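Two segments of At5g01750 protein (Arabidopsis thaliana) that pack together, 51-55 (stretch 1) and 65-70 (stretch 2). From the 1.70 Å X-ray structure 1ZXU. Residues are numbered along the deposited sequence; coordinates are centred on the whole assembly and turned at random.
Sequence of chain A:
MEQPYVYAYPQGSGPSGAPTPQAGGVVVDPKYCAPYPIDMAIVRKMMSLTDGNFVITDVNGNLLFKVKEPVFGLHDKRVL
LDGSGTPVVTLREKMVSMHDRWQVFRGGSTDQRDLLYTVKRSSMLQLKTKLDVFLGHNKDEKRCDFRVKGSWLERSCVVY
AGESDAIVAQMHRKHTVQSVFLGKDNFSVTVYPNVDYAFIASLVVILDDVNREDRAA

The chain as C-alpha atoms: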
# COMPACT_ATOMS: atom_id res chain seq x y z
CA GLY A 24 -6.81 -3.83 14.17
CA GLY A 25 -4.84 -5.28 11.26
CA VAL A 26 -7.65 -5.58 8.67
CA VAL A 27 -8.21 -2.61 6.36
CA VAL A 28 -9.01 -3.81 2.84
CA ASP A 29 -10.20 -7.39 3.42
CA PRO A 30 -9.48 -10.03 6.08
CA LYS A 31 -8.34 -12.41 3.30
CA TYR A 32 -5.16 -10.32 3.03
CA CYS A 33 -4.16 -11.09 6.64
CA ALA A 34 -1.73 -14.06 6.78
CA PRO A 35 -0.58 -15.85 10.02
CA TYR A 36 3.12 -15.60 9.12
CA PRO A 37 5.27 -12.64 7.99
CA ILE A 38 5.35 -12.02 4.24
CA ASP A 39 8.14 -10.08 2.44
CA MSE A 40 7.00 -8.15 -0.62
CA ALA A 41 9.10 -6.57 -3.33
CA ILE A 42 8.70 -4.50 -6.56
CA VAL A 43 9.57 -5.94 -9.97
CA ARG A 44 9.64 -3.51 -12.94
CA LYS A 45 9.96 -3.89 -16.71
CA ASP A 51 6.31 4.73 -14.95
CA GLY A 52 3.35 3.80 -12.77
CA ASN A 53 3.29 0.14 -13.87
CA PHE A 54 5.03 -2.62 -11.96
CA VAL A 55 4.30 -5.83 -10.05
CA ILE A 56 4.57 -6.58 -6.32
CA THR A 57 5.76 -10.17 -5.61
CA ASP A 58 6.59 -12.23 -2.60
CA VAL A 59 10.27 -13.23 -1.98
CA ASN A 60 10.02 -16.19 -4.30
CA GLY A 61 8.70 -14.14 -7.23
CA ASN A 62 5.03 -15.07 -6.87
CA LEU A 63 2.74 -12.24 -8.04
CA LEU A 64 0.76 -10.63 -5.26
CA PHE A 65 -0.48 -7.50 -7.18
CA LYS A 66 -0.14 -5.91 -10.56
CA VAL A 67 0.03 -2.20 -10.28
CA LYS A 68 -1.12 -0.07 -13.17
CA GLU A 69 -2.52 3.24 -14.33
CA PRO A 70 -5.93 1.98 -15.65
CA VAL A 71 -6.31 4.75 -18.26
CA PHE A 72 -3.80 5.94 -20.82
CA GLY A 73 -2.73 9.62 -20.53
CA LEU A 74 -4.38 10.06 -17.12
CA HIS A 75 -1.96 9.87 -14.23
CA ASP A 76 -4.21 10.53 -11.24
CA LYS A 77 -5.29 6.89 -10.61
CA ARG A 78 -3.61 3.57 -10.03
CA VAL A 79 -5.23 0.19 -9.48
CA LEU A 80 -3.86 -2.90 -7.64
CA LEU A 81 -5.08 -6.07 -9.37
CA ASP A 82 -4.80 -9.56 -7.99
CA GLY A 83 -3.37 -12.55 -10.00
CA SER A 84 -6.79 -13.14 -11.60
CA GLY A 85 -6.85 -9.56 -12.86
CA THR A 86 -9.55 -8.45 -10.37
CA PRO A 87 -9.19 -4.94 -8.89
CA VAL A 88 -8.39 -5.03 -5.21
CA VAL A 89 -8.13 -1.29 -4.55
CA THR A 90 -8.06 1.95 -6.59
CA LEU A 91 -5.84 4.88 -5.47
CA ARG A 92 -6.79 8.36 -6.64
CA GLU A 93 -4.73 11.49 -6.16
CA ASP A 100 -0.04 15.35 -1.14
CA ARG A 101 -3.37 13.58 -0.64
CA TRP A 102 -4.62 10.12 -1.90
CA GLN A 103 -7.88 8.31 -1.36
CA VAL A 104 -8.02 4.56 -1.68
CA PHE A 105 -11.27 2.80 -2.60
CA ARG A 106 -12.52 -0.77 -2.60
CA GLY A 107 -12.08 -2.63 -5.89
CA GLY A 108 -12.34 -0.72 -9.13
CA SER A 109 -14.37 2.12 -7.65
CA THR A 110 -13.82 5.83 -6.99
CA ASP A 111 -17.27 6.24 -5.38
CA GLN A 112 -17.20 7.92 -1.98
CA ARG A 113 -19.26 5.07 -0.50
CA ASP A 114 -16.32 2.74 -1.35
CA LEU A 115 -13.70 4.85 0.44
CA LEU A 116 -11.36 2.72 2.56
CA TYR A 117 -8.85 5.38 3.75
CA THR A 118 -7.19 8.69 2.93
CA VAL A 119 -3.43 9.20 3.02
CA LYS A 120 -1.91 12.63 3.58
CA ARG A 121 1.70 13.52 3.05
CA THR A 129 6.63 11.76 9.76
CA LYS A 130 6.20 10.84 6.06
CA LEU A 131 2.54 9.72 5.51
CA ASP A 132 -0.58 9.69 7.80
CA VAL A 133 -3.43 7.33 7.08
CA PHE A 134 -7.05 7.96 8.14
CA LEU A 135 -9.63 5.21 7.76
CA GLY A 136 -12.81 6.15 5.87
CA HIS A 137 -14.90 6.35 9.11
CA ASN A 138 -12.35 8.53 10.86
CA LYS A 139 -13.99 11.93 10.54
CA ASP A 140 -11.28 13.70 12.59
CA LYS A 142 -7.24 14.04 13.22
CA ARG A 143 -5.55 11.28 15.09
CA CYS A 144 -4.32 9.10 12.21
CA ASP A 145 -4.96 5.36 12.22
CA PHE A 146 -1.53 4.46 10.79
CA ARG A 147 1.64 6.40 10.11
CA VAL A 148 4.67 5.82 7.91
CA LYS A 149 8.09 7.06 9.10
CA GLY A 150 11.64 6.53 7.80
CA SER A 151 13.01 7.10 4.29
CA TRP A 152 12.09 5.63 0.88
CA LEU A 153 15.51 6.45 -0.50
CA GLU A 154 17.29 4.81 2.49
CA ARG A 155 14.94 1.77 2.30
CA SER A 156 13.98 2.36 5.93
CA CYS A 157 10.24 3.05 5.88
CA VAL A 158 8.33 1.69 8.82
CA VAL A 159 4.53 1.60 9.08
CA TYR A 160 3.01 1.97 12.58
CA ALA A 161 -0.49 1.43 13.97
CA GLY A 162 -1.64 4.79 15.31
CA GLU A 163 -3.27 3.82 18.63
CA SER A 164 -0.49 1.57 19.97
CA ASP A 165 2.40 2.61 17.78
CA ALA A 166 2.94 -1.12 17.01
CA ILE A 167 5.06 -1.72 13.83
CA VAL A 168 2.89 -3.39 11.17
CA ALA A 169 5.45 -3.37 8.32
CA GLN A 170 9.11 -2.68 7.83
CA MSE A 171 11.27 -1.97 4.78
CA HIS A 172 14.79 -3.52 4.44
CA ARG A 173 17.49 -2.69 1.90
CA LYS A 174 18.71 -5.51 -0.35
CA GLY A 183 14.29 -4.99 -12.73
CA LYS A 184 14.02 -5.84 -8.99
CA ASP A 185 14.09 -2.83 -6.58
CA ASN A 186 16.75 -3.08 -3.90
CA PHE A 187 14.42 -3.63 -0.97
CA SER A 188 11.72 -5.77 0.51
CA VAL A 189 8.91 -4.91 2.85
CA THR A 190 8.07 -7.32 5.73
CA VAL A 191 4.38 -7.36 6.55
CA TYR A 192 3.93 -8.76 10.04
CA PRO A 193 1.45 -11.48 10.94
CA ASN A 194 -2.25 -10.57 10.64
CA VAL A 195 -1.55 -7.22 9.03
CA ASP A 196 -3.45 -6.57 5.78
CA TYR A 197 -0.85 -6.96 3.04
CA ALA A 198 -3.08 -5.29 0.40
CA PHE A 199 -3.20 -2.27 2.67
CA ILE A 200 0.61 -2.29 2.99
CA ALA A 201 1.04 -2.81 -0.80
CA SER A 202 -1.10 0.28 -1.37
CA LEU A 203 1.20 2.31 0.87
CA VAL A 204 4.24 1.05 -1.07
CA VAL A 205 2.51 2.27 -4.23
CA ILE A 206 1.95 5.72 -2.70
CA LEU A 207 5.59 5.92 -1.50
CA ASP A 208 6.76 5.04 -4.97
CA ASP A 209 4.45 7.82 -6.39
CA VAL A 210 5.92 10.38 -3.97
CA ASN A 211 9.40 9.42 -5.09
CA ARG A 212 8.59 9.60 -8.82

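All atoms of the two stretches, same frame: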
# COMPACT_ATOMS: atom_id res chain seq x y z
N ASP A 51 7.52 5.37 -14.43
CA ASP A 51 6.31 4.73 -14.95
C ASP A 51 5.53 3.98 -13.87
O ASP A 51 6.08 3.15 -13.12
CB ASP A 51 6.64 3.80 -16.11
CG ASP A 51 5.41 3.24 -16.76
OD1 ASP A 51 4.80 3.96 -17.60
OD2 ASP A 51 5.06 2.08 -16.46
N GLY A 52 4.23 4.29 -13.82
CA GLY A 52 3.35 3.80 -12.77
C GLY A 52 3.05 2.31 -12.78
O GLY A 52 2.29 1.85 -11.92
N ASN A 53 3.59 1.57 -13.76
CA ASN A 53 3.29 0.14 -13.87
C ASN A 53 4.42 -0.76 -13.39
O ASN A 53 5.59 -0.66 -13.83
CB ASN A 53 2.88 -0.28 -15.30
CG ASN A 53 1.62 0.41 -15.76
OD1 ASN A 53 1.09 1.32 -15.10
ND2 ASN A 53 1.10 -0.06 -16.88
N PHE A 54 4.06 -1.68 -12.51
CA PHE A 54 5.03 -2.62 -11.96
C PHE A 54 4.26 -3.71 -11.24
O PHE A 54 3.05 -3.66 -11.24
CB PHE A 54 6.09 -1.96 -11.05
CG PHE A 54 5.52 -1.16 -9.90
CD1 PHE A 54 5.18 -1.79 -8.69
CD2 PHE A 54 5.38 0.23 -10.01
CE1 PHE A 54 4.70 -1.02 -7.60
CE2 PHE A 54 4.91 0.99 -8.92
CZ PHE A 54 4.57 0.37 -7.76
N VAL A 55 4.95 -4.73 -10.76
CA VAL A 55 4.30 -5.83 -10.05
C VAL A 55 4.86 -5.92 -8.64
O VAL A 55 6.03 -5.56 -8.40
CB VAL A 55 4.53 -7.13 -10.78
CG1 VAL A 55 4.05 -8.30 -9.97
CG2 VAL A 55 3.67 -7.10 -12.11
N PHE A 65 0.37 -8.51 -6.48
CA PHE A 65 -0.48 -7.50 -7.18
C PHE A 65 0.19 -6.98 -8.44
O PHE A 65 1.42 -6.85 -8.48
CB PHE A 65 -0.69 -6.27 -6.27
CG PHE A 65 -1.31 -6.63 -4.97
CD1 PHE A 65 -2.61 -7.06 -4.90
CD2 PHE A 65 -0.53 -6.64 -3.81
CE1 PHE A 65 -3.17 -7.41 -3.65
CE2 PHE A 65 -1.08 -7.01 -2.58
CZ PHE A 65 -2.37 -7.39 -2.49
N LYS A 66 -0.60 -6.73 -9.48
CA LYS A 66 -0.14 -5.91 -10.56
C LYS A 66 -0.58 -4.50 -10.30
O LYS A 66 -1.73 -4.27 -9.83
CB LYS A 66 -0.70 -6.37 -11.92
CG LYS A 66 -0.05 -7.68 -12.35
CD LYS A 66 -0.19 -7.95 -13.87
CE LYS A 66 -0.01 -9.45 -14.14
NZ LYS A 66 1.01 -9.76 -15.21
N VAL A 67 0.34 -3.59 -10.50
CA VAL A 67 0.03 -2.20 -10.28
C VAL A 67 0.03 -1.48 -11.60
O VAL A 67 1.03 -1.54 -12.34
CB VAL A 67 1.10 -1.56 -9.37
CG1 VAL A 67 0.79 -0.06 -9.17
CG2 VAL A 67 1.07 -2.26 -8.05
N LYS A 68 -1.09 -0.82 -11.90
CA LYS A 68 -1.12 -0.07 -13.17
C LYS A 68 -1.94 1.17 -13.15
O LYS A 68 -2.84 1.32 -12.34
CB LYS A 68 -1.60 -0.96 -14.32
CG LYS A 68 -3.05 -1.28 -14.27
CD LYS A 68 -3.47 -1.93 -15.62
CE LYS A 68 -4.94 -2.31 -15.69
NZ LYS A 68 -5.90 -1.45 -14.92
N GLU A 69 -1.63 2.09 -14.08
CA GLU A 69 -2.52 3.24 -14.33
C GLU A 69 -3.60 2.68 -15.29
O GLU A 69 -3.26 2.17 -16.36
CB GLU A 69 -1.73 4.37 -15.02
CG GLU A 69 -0.85 5.18 -14.04
CD GLU A 69 0.07 6.22 -14.73
OE1 GLU A 69 0.05 6.31 -15.97
OE2 GLU A 69 0.83 6.91 -14.01
N PRO A 70 -4.87 2.68 -14.88
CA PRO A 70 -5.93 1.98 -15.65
C PRO A 70 -6.25 2.69 -16.97
O PRO A 70 -6.76 2.00 -17.90
CB PRO A 70 -7.15 2.06 -14.75
CG PRO A 70 -6.91 3.28 -13.81
CD PRO A 70 -5.37 3.27 -13.62
O HOH W 1 -1.12 1.42 -17.68

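The strongest polar link between the two stretches is a reciprocal pair of backbone hydrogen bonds joining Phe54 and Val67. Val67 N donates to Phe54 O at 2.8 Å with an N-H...O angle of 158°, and Phe54 N donates to Val67 O at 3.0 Å and 157°. Such a closed two-bond ring is the signature of a hydrogen-bonded antiparallel pair, and the end-to-end directions of the touching segments, 162° apart, agree with that assignment. The same ring brings two acceptors, Phe54 O and Val67 O, to 3.1 Å of each other; this is a consequence of the pairing and not a bond.

Beyond the bridge, a side chain takes over from the backbone. Asn53 is in the m rotamer (chi1 -62°), and although its CA-to-CB bond points sideways, its amide reaches stretch 2, where OD1 accepts a hydrogen bond from Glu69 N at 3.0 Å and 158°. The other end of the amide is also engaged: Asn53 ND2 donates to a water at 2.8 Å, and that water donates to Glu69 O at 2.6 Å. Asn53 thus reads both the NH and the carbonyl of Glu69, one directly and one through water. Within stretch 1, Asn53 N donates to Asp51 OD2 at 3.1 Å and 150°, so the backbone leading into the strand is tied down as well.

Weaker CA-H...O contacts flank the bridge. Asn53 CA lies 3.2 Å from Val67 O, with an angle of 147° at the hydrogen, which gives that carbonyl a second, weak contact beside its bond to Phe54 N. Val55 CA approaches Phe65 O at 3.4 Å with a less linear 128°.

Packing follows the alternation of the strands. Phe54 and Val67 project to the same face of the sheet, where Val67 CB sits 4.2 Å from the centroid of the Phe54 ring and only 15° off its normal, a CH-pi contact over the ring face. Phe54 CE1 and Val67 CG2 add an apolar contact at 3.9 Å. Val67 has the largest area covered by the opposing stretch, 83 of the 394 Å² buried in total.

Val55 and Lys66, a non-hydrogen-bonded pair with CA atoms 4.5 Å apart, share the other face; Val55 CG2 meets the aliphatic part of the lysine at Lys66 CG, 3.8 Å away. At the loop end, Gly52 CA is 4.2 Å from Glu69 OE2, and an ideally placed CB on Gly52 would come within 2.9 Å of that oxygen, a clash that the glycine avoids.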